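Local coordinates for outer membrane associated protein (Francisella tularensis subsp. tularensis, PDB 6U83) that probably acts as an outer-membrane porin, this chain being its OmpA-like domain, of a family that binds peptidoglycan, seen here with D-alanine bound, at residues 106-117 with 140-148; 55-66 with 158-169. All blocks are in the same frame, centred on the assembly; numbering follows the deposited sequence.

How the contacts relate
One ligand, D-alanine, is touched by both contacts, yet they do different work in the OmpA-like fold. Contact 2 runs through the middle of the domain, its centre about 2 Å from that of the chain and most of its touching residues buried, as a long ladder of backbone bonds joining two antiparallel strands. Contact 1 sits toward one end, its centre about 17 Å from that of the chain, and is less buried; there a helix start meets the loop leaving strand 138-142, and side chains gripping backbone replace the ladder. A probable bond from Arg161 NH2 to Asp147 O, 3.0 Å, joins them directly, and strands 138-142 and 161-172 belong to the same sheet.

Contact 1: 106-117 with 140-148; sequences GSEFDIYNQKLS and TKGFGYNDT. With DAL (D-alanine), chain D.
At the D-alanine pocket of the OmpA-like domain, the start of helix 110-130 meets the loop that leaves strand 138-142, and Asn113 meets the ring of Tyr145. Asn113 presents ND2 to the edge of that ring, near its plane and 3.7 Å from Tyr145 CD2; the two side chains cross at about a right angle, with amide and ring planes 58° apart. The same ND2 donates to Phe109 O, which also accepts the Asn113 backbone N from the opposite face of the carbonyl, and it bonds a sulfonate oxygen of a buffer molecule, EPE, probably from the crystallisation liquor. With the amide turned this way, Asn113 OD1 accepts the D-alanine N at 2.7 Å, while Leu116 CD2 lies 3.5 Å from the ligand O. Ser101, Arg120 and Asp67 supply further bonds to the D-alanine.

Tyr145 carries the largest share of the interface. Its CG stands between the backbone N and carbonyl carbon (chi1 56°), a torsion that brings the ring alongside the helix start, where OH comes to 3.3 Å from Asp110 CB. The contact belongs to the beta-alpha-beta unit of strand 94-98, helix 110-130 and strand 138-142, and it ties the first turns of the helix to the exit of the second strand. Further along, Ser117 OG takes a fairly straight bond from Gly144 N (3.0 Å, 162° at the hydrogen) and itself donates to Gln114 O, one hydroxyl thus linking loop and helix. Gly144 fits closely here: its CA approaches Asn113 O at 3.5 Å, and its positive phi suits a residue without a side chain. Gln114, its chain bent at chi2, brings its amide alongside Gly142 and Phe143, where NE2 makes a weak bond to Gly142 O, 3.2 Å long, while also binding Glu118 OE2.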
loop_
_atom_site.group_PDB
_atom_site.type_symbol
_atom_site.label_atom_id
_atom_site.label_comp_id
_atom_site.label_asym_id
_atom_site.label_seq_id
_atom_site.Cartn_x
_atom_site.Cartn_y
_atom_site.Cartn_z
ATOM N N GLY A 106 -5.189 26.248 -5.641
ATOM C CA GLY A 106 -4.709 26.385 -7.007
ATOM C C GLY A 106 -3.778 25.296 -7.516
ATOM O O GLY A 106 -3.981 24.110 -7.236
ATOM N N SER A 107 -2.749 25.685 -8.283
ATOM C CA SER A 107 -1.738 24.743 -8.749
ATOM C C SER A 107 -0.322 25.150 -8.356
ATOM O O SER A 107 0.640 24.574 -8.876
ATOM C CB SER A 107 -1.826 24.573 -10.267
ATOM O OG SER A 107 -1.524 25.797 -10.916
ATOM N N GLU A 108 -0.169 26.120 -7.452
ATOM C CA GLU A 108 1.153 26.547 -7.005
ATOM C C GLU A 108 2.014 25.375 -6.542
ATOM O O GLU A 108 3.242 25.391 -6.720
ATOM C CB GLU A 108 1.009 27.572 -5.873
ATOM C CG GLU A 108 2.270 28.424 -5.627
ATOM C CD GLU A 108 2.134 29.365 -4.435
ATOM O OE1 GLU A 108 3.167 29.933 -3.991
ATOM O OE2 GLU A 108 0.992 29.533 -3.943
ATOM N N PHE A 109 1.390 24.338 -5.981
ATOM C CA PHE A 109 2.116 23.279 -5.296
ATOM C C PHE A 109 1.930 21.932 -5.972
ATOM O O PHE A 109 2.098 20.890 -5.329
ATOM C CB PHE A 109 1.700 23.218 -3.821
ATOM C CG PHE A 109 2.171 24.419 -3.024
ATOM C CD1 PHE A 109 3.515 24.560 -2.672
ATOM C CD2 PHE A 109 1.282 25.418 -2.654
ATOM C CE1 PHE A 109 3.961 25.671 -1.951
ATOM C CE2 PHE A 109 1.718 26.530 -1.942
ATOM C CZ PHE A 109 3.065 26.660 -1.591
ATOM N N ASP A 110 1.596 21.920 -7.259
ATOM C CA ASP A 110 1.432 20.633 -7.936
ATOM C C ASP A 110 2.767 19.895 -8.071
ATOM O O ASP A 110 2.852 18.695 -7.779
ATOM C CB ASP A 110 0.760 20.820 -9.296
ATOM C CG ASP A 110 1.460 21.838 -10.166
ATOM O OD1 ASP A 110 2.562 22.303 -9.800
ATOM O OD2 ASP A 110 0.886 22.177 -11.221
ATOM N N ILE A 111 3.829 20.594 -8.484
ATOM C CA ILE A 111 5.127 19.930 -8.601
ATOM C C ILE A 111 5.676 19.580 -7.226
ATOM O O ILE A 111 6.226 18.488 -7.022
ATOM C CB ILE A 111 6.112 20.798 -9.391
ATOM C CG1 ILE A 111 5.517 21.118 -10.770
ATOM C CG2 ILE A 111 7.451 20.068 -9.504
ATOM C CD1 ILE A 111 6.446 21.819 -11.696
ATOM N N TYR A 112 5.540 20.499 -6.260
ATOM C CA TYR A 112 5.895 20.203 -4.878
ATOM C C TYR A 112 5.281 18.885 -4.424
ATOM O O TYR A 112 5.973 18.012 -3.888
ATOM C CB TYR A 112 5.425 21.342 -3.969
ATOM C CG TYR A 112 5.749 21.157 -2.495
ATOM C CD1 TYR A 112 4.933 20.389 -1.656
ATOM C CD2 TYR A 112 6.863 21.768 -1.941
ATOM C CE1 TYR A 112 5.239 20.238 -0.296
ATOM C CE2 TYR A 112 7.174 21.614 -0.620
ATOM C CZ TYR A 112 6.359 20.853 0.199
ATOM O OH TYR A 112 6.713 20.733 1.513
ATOM N N ASN A 113 3.977 18.725 -4.624
ATOM C CA ASN A 113 3.301 17.546 -4.085
ATOM C C ASN A 113 3.582 16.303 -4.907
ATOM O O ASN A 113 3.535 15.185 -4.378
ATOM C CB ASN A 113 1.808 17.797 -4.017
ATOM C CG ASN A 113 1.427 18.634 -2.815
ATOM O OD1 ASN A 113 1.396 18.135 -1.683
ATOM N ND2 ASN A 113 1.143 19.917 -3.049
ATOM N N GLN A 114 3.863 16.480 -6.198
ATOM C CA GLN A 114 4.375 15.378 -6.994
ATOM C C GLN A 114 5.676 14.848 -6.401
ATOM O O GLN A 114 5.872 13.632 -6.274
ATOM C CB GLN A 114 4.591 15.846 -8.440
ATOM C CG GLN A 114 5.350 14.878 -9.320
ATOM C CD GLN A 114 4.516 13.679 -9.723
ATOM O OE1 GLN A 114 3.307 13.791 -9.944
ATOM N NE2 GLN A 114 5.159 12.518 -9.822
ATOM N N LYS A 115 6.592 15.750 -6.059
ATOM C CA LYS A 115 7.860 15.307 -5.497
ATOM C C LYS A 115 7.625 14.651 -4.144
ATOM O O LYS A 115 8.168 13.579 -3.855
ATOM C CB LYS A 115 8.826 16.487 -5.385
ATOM C CG LYS A 115 10.115 16.312 -6.169
ATOM C CD LYS A 115 9.850 16.038 -7.643
ATOM C CE LYS A 115 11.118 15.608 -8.392
ATOM N NZ LYS A 115 10.764 14.956 -9.688
ATOM N N LEU A 116 6.793 15.281 -3.317
ATOM C CA LEU A 116 6.435 14.711 -2.027
ATOM C C LEU A 116 5.946 13.281 -2.189
ATOM O O LEU A 116 6.438 12.362 -1.523
ATOM C CB LEU A 116 5.381 15.601 -1.377
ATOM C CG LEU A 116 4.816 15.138 -0.051
ATOM C CD1 LEU A 116 5.940 14.750 0.912
ATOM C CD2 LEU A 116 3.925 16.252 0.508
ATOM N N SER A 117 5.036 13.062 -3.140
ATOM C CA SER A 117 4.462 11.732 -3.303
ATOM C C SER A 117 5.506 10.727 -3.765
ATOM O O SER A 117 5.472 9.558 -3.359
ATOM C CB SER A 117 3.309 11.781 -4.294
ATOM O OG SER A 117 3.824 11.958 -5.593
ATOM N N THR A 140 8.463 2.272 -8.277
ATOM C CA THR A 140 7.846 3.385 -7.575
ATOM C C THR A 140 7.319 4.414 -8.569
ATOM O O THR A 140 7.951 4.692 -9.596
ATOM C CB THR A 140 8.827 4.037 -6.592
ATOM O OG1 THR A 140 9.899 4.667 -7.299
ATOM C CG2 THR A 140 9.410 2.990 -5.660
ATOM N N LYS A 141 6.139 4.948 -8.248
ATOM C CA LYS A 141 5.433 5.975 -8.997
ATOM C C LYS A 141 4.872 6.992 -8.018
ATOM O O LYS A 141 4.344 6.621 -6.963
ATOM C CB LYS A 141 4.266 5.397 -9.793
ATOM C CG LYS A 141 4.597 4.653 -11.072
ATOM C CD LYS A 141 3.288 4.225 -11.740
ATOM C CE LYS A 141 3.413 4.035 -13.257
ATOM N NZ LYS A 141 2.075 3.739 -13.889
ATOM N N GLY A 142 4.986 8.268 -8.363
ATOM C CA GLY A 142 4.332 9.347 -7.634
ATOM C C GLY A 142 3.196 9.906 -8.463
ATOM O O GLY A 142 3.250 9.892 -9.689
ATOM N N PHE A 143 2.147 10.377 -7.797
ATOM C CA PHE A 143 1.004 10.929 -8.507
ATOM C C PHE A 143 0.627 12.320 -8.027
ATOM O O PHE A 143 -0.303 12.920 -8.582
ATOM C CB PHE A 143 -0.213 10.001 -8.372
ATOM C CG PHE A 143 -0.066 8.696 -9.116
ATOM C CD1 PHE A 143 -0.471 8.589 -10.431
ATOM C CD2 PHE A 143 0.483 7.582 -8.500
ATOM C CE1 PHE A 143 -0.324 7.402 -11.124
ATOM C CE2 PHE A 143 0.623 6.392 -9.176
ATOM C CZ PHE A 143 0.223 6.301 -10.492
ATOM N N GLY A 144 1.316 12.848 -7.021
ATOM C CA GLY A 144 0.903 14.127 -6.498
ATOM C C GLY A 144 -0.502 14.048 -5.941
ATOM O O GLY A 144 -0.997 12.981 -5.531
ATOM N N TYR A 145 -1.184 15.191 -5.967
ATOM C CA TYR A 145 -2.572 15.230 -5.540
ATOM C C TYR A 145 -3.546 14.925 -6.672
ATOM O O TYR A 145 -4.649 15.487 -6.709
ATOM C CB TYR A 145 -2.884 16.566 -4.862
ATOM C CG TYR A 145 -2.611 17.859 -5.619
ATOM C CD1 TYR A 145 -3.311 18.182 -6.775
ATOM C CD2 TYR A 145 -1.710 18.805 -5.117
ATOM C CE1 TYR A 145 -3.092 19.384 -7.429
ATOM C CE2 TYR A 145 -1.485 20.014 -5.773
ATOM C CZ TYR A 145 -2.185 20.294 -6.919
ATOM O OH TYR A 145 -1.988 21.481 -7.575
ATOM N N ASN A 146 -3.174 14.050 -7.600
ATOM C CA ASN A 146 -4.143 13.473 -8.515
ATOM C C ASN A 146 -4.611 12.133 -7.950
ATOM O O ASN A 146 -4.035 11.604 -6.997
ATOM C CB ASN A 146 -3.548 13.293 -9.910
ATOM C CG ASN A 146 -3.047 14.603 -10.516
ATOM O OD1 ASN A 146 -3.833 15.506 -10.826
ATOM N ND2 ASN A 146 -1.732 14.703 -10.701
ATOM N N ASP A 147 -5.667 11.580 -8.542
ATOM C CA ASP A 147 -6.251 10.331 -8.044
ATOM C C ASP A 147 -6.532 10.410 -6.543
ATOM O O ASP A 147 -6.275 9.461 -5.800
ATOM C CB ASP A 147 -5.343 9.128 -8.333
ATOM C CG ASP A 147 -5.170 8.842 -9.819
ATOM O OD1 ASP A 147 -5.793 9.539 -10.652
ATOM O OD2 ASP A 147 -4.391 7.915 -10.146
ATOM N N THR A 148 -7.016 11.562 -6.075
ATOM C CA THR A 148 -7.401 11.617 -4.674
ATOM C C THR A 148 -8.574 10.679 -4.439
ATOM O O THR A 148 -9.319 10.333 -5.357
ATOM C CB THR A 148 -7.768 13.038 -4.232
ATOM O OG1 THR A 148 -8.947 13.480 -4.917
ATOM C CG2 THR A 148 -6.621 13.992 -4.486
HETATM N N DAL D . -0.343 18.184 0.387
HETATM C CA DAL D . 0.233 17.853 1.682
HETATM C CB DAL D . 1.458 18.738 1.966
HETATM C C DAL D . 0.598 16.375 1.804
HETATM O O DAL D . 1.226 16.002 2.799
HETATM O OXT DAL D . 0.285 15.535 0.940
#

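Contact 2: 55-66 with 158-169; sequences DVTVYLDTKFAY and RNQRVEASVSAP. With DAL (D-alanine), chain D.
Arg158 opens the second segment by offering its carbonyl O to Lys63 NZ, which approaches in the carbonyl plane on a lone pair at 2.8 Å. A bend at chi2 (-92°) carries the lysine chain toward that oxygen, and NZ also forms a weak salt bridge to Asp61 OD2 and a bond to Asn40 O. Gln160 follows and grips Phe64 at both backbone ends: Gln160 O receives Phe64 N, while Gln160 NE2 donates to Phe64 O at 2.9 Å, nearly in its own amide plane. The other end of that amide, OE1, lies 3.7 Å from Tyr66 CD1 at the ring edge and is bonded to Ser101 OG, and Gln160 CG comes within 3.2 Å of the D-alanine OXT. Tyr66 CE1 meets the ligand's CB.

Arg161 turns its guanidinium to Glu163, NE reaching OE2 in the guanidinium plane but from above the carboxylate; NH1 bonds Asn159 O, and Tyr99 makes a cation-pi contact with the arginine. Arg161 CA lies at the edge of the Phe64 ring, in its plane. Val162 turns to the other face of the sheet, its CG2 3.7 Å from Phe64 CE1, beside Arg120 and Val124 of helix 110-130. Ala164 shares that face with Leu60. Ser165 CB then packs 3.6 Å from Tyr59 CD2 on the face of Arg161. Val166 returns to the Val162 face with Val58, Ser167 OG shares a 2.9 Å hydrogen bond with Thr57 OG1, and Ala168 pairs with Val56 beneath helix 73-89. Paired bonds recur at Val162, Ala164, Val166 and Ala168, and the strand segments run at 170°: a regular antiparallel ladder in the helix-backed sheet of the OmpA-like alpha/beta fold, ending at its ligand pocket.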
loop_
_atom_site.group_PDB
_atom_site.type_symbol
_atom_site.label_atom_id
_atom_site.label_comp_id
_atom_site.label_asym_id
_atom_site.label_seq_id
_atom_site.Cartn_x
_atom_site.Cartn_y
_atom_site.Cartn_z
ATOM N N ASP A 55 -7.984 -16.976 -5.937
ATOM C CA ASP A 55 -6.907 -15.998 -5.968
ATOM C C ASP A 55 -7.143 -14.962 -4.877
ATOM O O ASP A 55 -8.261 -14.454 -4.724
ATOM C CB ASP A 55 -6.819 -15.306 -7.331
ATOM C CG ASP A 55 -6.637 -16.283 -8.484
ATOM O OD1 ASP A 55 -6.384 -15.809 -9.616
ATOM O OD2 ASP A 55 -6.764 -17.512 -8.270
ATOM N N VAL A 56 -6.095 -14.650 -4.122
ATOM C CA VAL A 56 -6.163 -13.662 -3.058
ATOM C C VAL A 56 -5.431 -12.409 -3.526
ATOM O O VAL A 56 -4.452 -12.492 -4.276
ATOM C CB VAL A 56 -5.587 -14.212 -1.733
ATOM C CG1 VAL A 56 -4.116 -14.573 -1.870
ATOM C CG2 VAL A 56 -5.800 -13.224 -0.599
ATOM N N THR A 57 -5.940 -11.245 -3.124
ATOM C CA THR A 57 -5.323 -9.965 -3.435
ATOM C C THR A 57 -5.127 -9.202 -2.140
ATOM O O THR A 57 -6.081 -9.030 -1.371
ATOM C CB THR A 57 -6.176 -9.139 -4.402
ATOM O OG1 THR A 57 -6.421 -9.901 -5.588
ATOM C CG2 THR A 57 -5.448 -7.845 -4.772
ATOM N N VAL A 58 -3.899 -8.743 -1.903
ATOM C CA VAL A 58 -3.558 -8.003 -0.699
ATOM C C VAL A 58 -3.356 -6.549 -1.083
ATOM O O VAL A 58 -2.690 -6.247 -2.076
ATOM C CB VAL A 58 -2.309 -8.582 -0.006
ATOM C CG1 VAL A 58 -1.969 -7.775 1.236
ATOM C CG2 VAL A 58 -2.541 -10.027 0.384
ATOM N N TYR A 59 -3.962 -5.654 -0.318
ATOM C CA TYR A 59 -3.807 -4.225 -0.508
ATOM C C TYR A 59 -2.986 -3.638 0.626
ATOM O O TYR A 59 -2.992 -4.154 1.747
ATOM C CB TYR A 59 -5.154 -3.520 -0.553
ATOM C CG TYR A 59 -6.012 -3.995 -1.672
ATOM C CD1 TYR A 59 -6.806 -5.124 -1.532
ATOM C CD2 TYR A 59 -6.035 -3.317 -2.876
ATOM C CE1 TYR A 59 -7.601 -5.562 -2.569
ATOM C CE2 TYR A 59 -6.821 -3.747 -3.917
ATOM C CZ TYR A 59 -7.601 -4.867 -3.762
ATOM O OH TYR A 59 -8.383 -5.288 -4.809
ATOM N N LEU A 60 -2.293 -2.545 0.321
ATOM C CA LEU A 60 -1.529 -1.778 1.292
ATOM C C LEU A 60 -1.911 -0.316 1.151
ATOM O O LEU A 60 -1.810 0.252 0.056
ATOM C CB LEU A 60 -0.032 -1.957 1.069
ATOM C CG LEU A 60 0.907 -1.113 1.908
ATOM C CD1 LEU A 60 1.202 -1.827 3.193
ATOM C CD2 LEU A 60 2.187 -0.837 1.125
ATOM N N ASP A 61 -2.361 0.291 2.250
ATOM C CA ASP A 61 -2.662 1.721 2.285
ATOM C C ASP A 61 -1.936 2.291 3.500
ATOM O O ASP A 61 -2.449 2.247 4.620
ATOM C CB ASP A 61 -4.169 1.974 2.325
ATOM C CG ASP A 61 -4.514 3.437 2.130
ATOM O OD1 ASP A 61 -3.592 4.264 2.172
ATOM O OD2 ASP A 61 -5.699 3.768 1.928
ATOM N N THR A 62 -0.731 2.802 3.266
ATOM C CA THR A 62 0.083 3.433 4.293
ATOM C C THR A 62 -0.145 4.940 4.258
ATOM O O THR A 62 -0.057 5.561 3.192
ATOM C CB THR A 62 1.561 3.118 4.053
ATOM O OG1 THR A 62 1.798 1.716 4.254
ATOM C CG2 THR A 62 2.439 3.911 4.983
ATOM N N LYS A 63 -0.436 5.522 5.415
ATOM C CA LYS A 63 -0.762 6.936 5.532
ATOM C C LYS A 63 0.429 7.710 6.074
ATOM O O LYS A 63 1.312 7.154 6.734
ATOM C CB LYS A 63 -1.970 7.138 6.449
ATOM C CG LYS A 63 -3.172 6.308 6.061
ATOM C CD LYS A 63 -4.084 7.055 5.125
ATOM C CE LYS A 63 -4.846 6.065 4.292
ATOM N NZ LYS A 63 -5.873 6.727 3.469
ATOM N N PHE A 64 0.433 9.016 5.797
ATOM C CA PHE A 64 1.511 9.913 6.184
ATOM C C PHE A 64 0.955 11.190 6.797
ATOM O O PHE A 64 -0.084 11.705 6.366
ATOM C CB PHE A 64 2.385 10.309 4.972
ATOM C CG PHE A 64 3.206 9.196 4.412
ATOM C CD1 PHE A 64 2.664 8.315 3.487
ATOM C CD2 PHE A 64 4.540 9.051 4.774
ATOM C CE1 PHE A 64 3.438 7.308 2.932
ATOM C CE2 PHE A 64 5.321 8.031 4.213
ATOM C CZ PHE A 64 4.760 7.159 3.302
ATOM N N ALA A 65 1.681 11.724 7.779
ATOM C CA ALA A 65 1.337 13.034 8.310
ATOM C C ALA A 65 1.620 14.139 7.281
ATOM O O ALA A 65 2.343 13.956 6.291
ATOM C CB ALA A 65 2.116 13.314 9.596
ATOM N N TYR A 66 1.048 15.307 7.546
ATOM C CA TYR A 66 1.086 16.412 6.606
ATOM C C TYR A 66 2.525 16.816 6.284
ATOM O O TYR A 66 3.328 17.087 7.183
ATOM C CB TYR A 66 0.295 17.579 7.209
ATOM C CG TYR A 66 0.353 18.850 6.405
ATOM C CD1 TYR A 66 -0.468 19.026 5.304
ATOM C CD2 TYR A 66 1.245 19.867 6.732
ATOM C CE1 TYR A 66 -0.426 20.179 4.565
ATOM C CE2 TYR A 66 1.307 21.038 5.989
ATOM C CZ TYR A 66 0.471 21.183 4.898
ATOM O OH TYR A 66 0.511 22.337 4.145
ATOM N N ARG A 158 -6.282 11.794 4.550
ATOM C CA ARG A 158 -6.278 10.418 4.086
ATOM C C ARG A 158 -5.743 10.283 2.660
ATOM O O ARG A 158 -5.342 9.183 2.265
ATOM C CB ARG A 158 -7.676 9.830 4.191
ATOM C CG ARG A 158 -8.021 9.352 5.588
ATOM C CD ARG A 158 -9.490 8.974 5.694
ATOM N NE ARG A 158 -10.355 10.139 5.520
ATOM C CZ ARG A 158 -11.665 10.133 5.756
ATOM N NH1 ARG A 158 -12.384 11.232 5.575
ATOM N NH2 ARG A 158 -12.260 9.023 6.173
ATOM N N ASN A 159 -5.733 11.363 1.871
ATOM C CA ASN A 159 -5.119 11.293 0.551
ATOM C C ASN A 159 -3.599 11.193 0.623
ATOM O O ASN A 159 -2.967 10.746 -0.342
ATOM C CB ASN A 159 -5.542 12.508 -0.268
ATOM C CG ASN A 159 -6.988 12.440 -0.679
ATOM O OD1 ASN A 159 -7.451 11.403 -1.142
ATOM N ND2 ASN A 159 -7.714 13.536 -0.505
ATOM N N GLN A 160 -3.012 11.591 1.750
ATOM C CA GLN A 160 -1.570 11.570 1.986
ATOM C C GLN A 160 -1.138 10.134 2.270
ATOM O O GLN A 160 -1.150 9.692 3.427
ATOM C CB GLN A 160 -1.240 12.495 3.155
ATOM C CG GLN A 160 -1.634 13.960 2.928
ATOM C CD GLN A 160 -1.779 14.745 4.240
ATOM O OE1 GLN A 160 -2.145 15.919 4.227
ATOM N NE2 GLN A 160 -1.495 14.093 5.373
ATOM N N ARG A 161 -0.736 9.397 1.219
ATOM C CA ARG A 161 -0.659 7.942 1.332
ATOM C C ARG A 161 0.183 7.311 0.224
ATOM O O ARG A 161 0.464 7.918 -0.812
ATOM C CB ARG A 161 -2.051 7.320 1.282
ATOM C CG ARG A 161 -2.529 7.134 -0.149
ATOM C CD ARG A 161 -4.004 7.389 -0.261
ATOM N NE ARG A 161 -4.552 7.074 -1.574
ATOM C CZ ARG A 161 -4.737 7.990 -2.526
ATOM N NH1 ARG A 161 -4.401 9.258 -2.296
ATOM N NH2 ARG A 161 -5.243 7.644 -3.711
ATOM N N VAL A 162 0.544 6.048 0.463
ATOM C CA VAL A 162 1.137 5.148 -0.514
ATOM C C VAL A 162 0.232 3.933 -0.646
ATOM O O VAL A 162 -0.270 3.415 0.355
ATOM C CB VAL A 162 2.559 4.721 -0.096
ATOM C CG1 VAL A 162 2.949 3.439 -0.782
ATOM C CG2 VAL A 162 3.540 5.782 -0.462
ATOM N N GLU A 163 0.017 3.480 -1.876
ATOM C CA GLU A 163 -0.827 2.327 -2.155
ATOM C C GLU A 163 -0.078 1.300 -2.990
ATOM O O GLU A 163 0.776 1.647 -3.814
ATOM C CB GLU A 163 -2.087 2.712 -2.925
ATOM C CG GLU A 163 -2.965 3.732 -2.263
ATOM C CD GLU A 163 -4.241 3.916 -3.045
ATOM O OE1 GLU A 163 -4.317 3.387 -4.184
ATOM O OE2 GLU A 163 -5.164 4.577 -2.522
ATOM N N ALA A 164 -0.448 0.034 -2.801
ATOM C CA ALA A 164 0.048 -1.063 -3.622
ATOM C C ALA A 164 -0.897 -2.246 -3.471
ATOM O O ALA A 164 -1.542 -2.403 -2.430
ATOM C CB ALA A 164 1.465 -1.472 -3.222
ATOM N N SER A 165 -0.964 -3.076 -4.514
ATOM C CA SER A 165 -1.745 -4.300 -4.468
ATOM C C SER A 165 -1.054 -5.376 -5.294
ATOM O O SER A 165 -0.553 -5.105 -6.384
ATOM C CB SER A 165 -3.175 -4.065 -4.972
ATOM O OG SER A 165 -3.187 -3.453 -6.247
ATOM N N VAL A 166 -1.033 -6.598 -4.761
ATOM C CA VAL A 166 -0.492 -7.762 -5.454
ATOM C C VAL A 166 -1.475 -8.921 -5.314
ATOM O O VAL A 166 -2.276 -8.969 -4.379
ATOM C CB VAL A 166 0.900 -8.147 -4.907
ATOM C CG1 VAL A 166 1.919 -7.064 -5.237
ATOM C CG2 VAL A 166 0.837 -8.352 -3.416
ATOM N N SER A 167 -1.414 -9.857 -6.255
ATOM C CA SER A 167 -2.304 -11.005 -6.271
ATOM C C SER A 167 -1.500 -12.283 -6.422
ATOM O O SER A 167 -0.408 -12.295 -6.987
ATOM C CB SER A 167 -3.327 -10.921 -7.407
ATOM O OG SER A 167 -4.104 -9.753 -7.270
ATOM N N ALA A 168 -2.059 -13.358 -5.921
ATOM C CA ALA A 168 -1.401 -14.646 -6.026
ATOM C C ALA A 168 -2.424 -15.719 -5.707
ATOM O O ALA A 168 -3.399 -15.447 -4.997
ATOM C CB ALA A 168 -0.204 -14.732 -5.079
ATOM N N PRO A 169 -2.263 -16.929 -6.226
ATOM C CA PRO A 169 -3.165 -18.014 -5.837
ATOM C C PRO A 169 -3.076 -18.289 -4.338
ATOM O O PRO A 169 -2.067 -18.000 -3.688
ATOM C CB PRO A 169 -2.665 -19.201 -6.666
ATOM C CG PRO A 169 -1.978 -18.568 -7.858
ATOM C CD PRO A 169 -1.350 -17.322 -7.318
HETATM N N DAL D . -0.343 18.184 0.387
HETATM C CA DAL D . 0.233 17.853 1.682
HETATM C CB DAL D . 1.458 18.738 1.966
HETATM C C DAL D . 0.598 16.375 1.804
HETATM O O DAL D . 1.226 16.002 2.799
HETATM O OXT DAL D . 0.285 15.535 0.940
#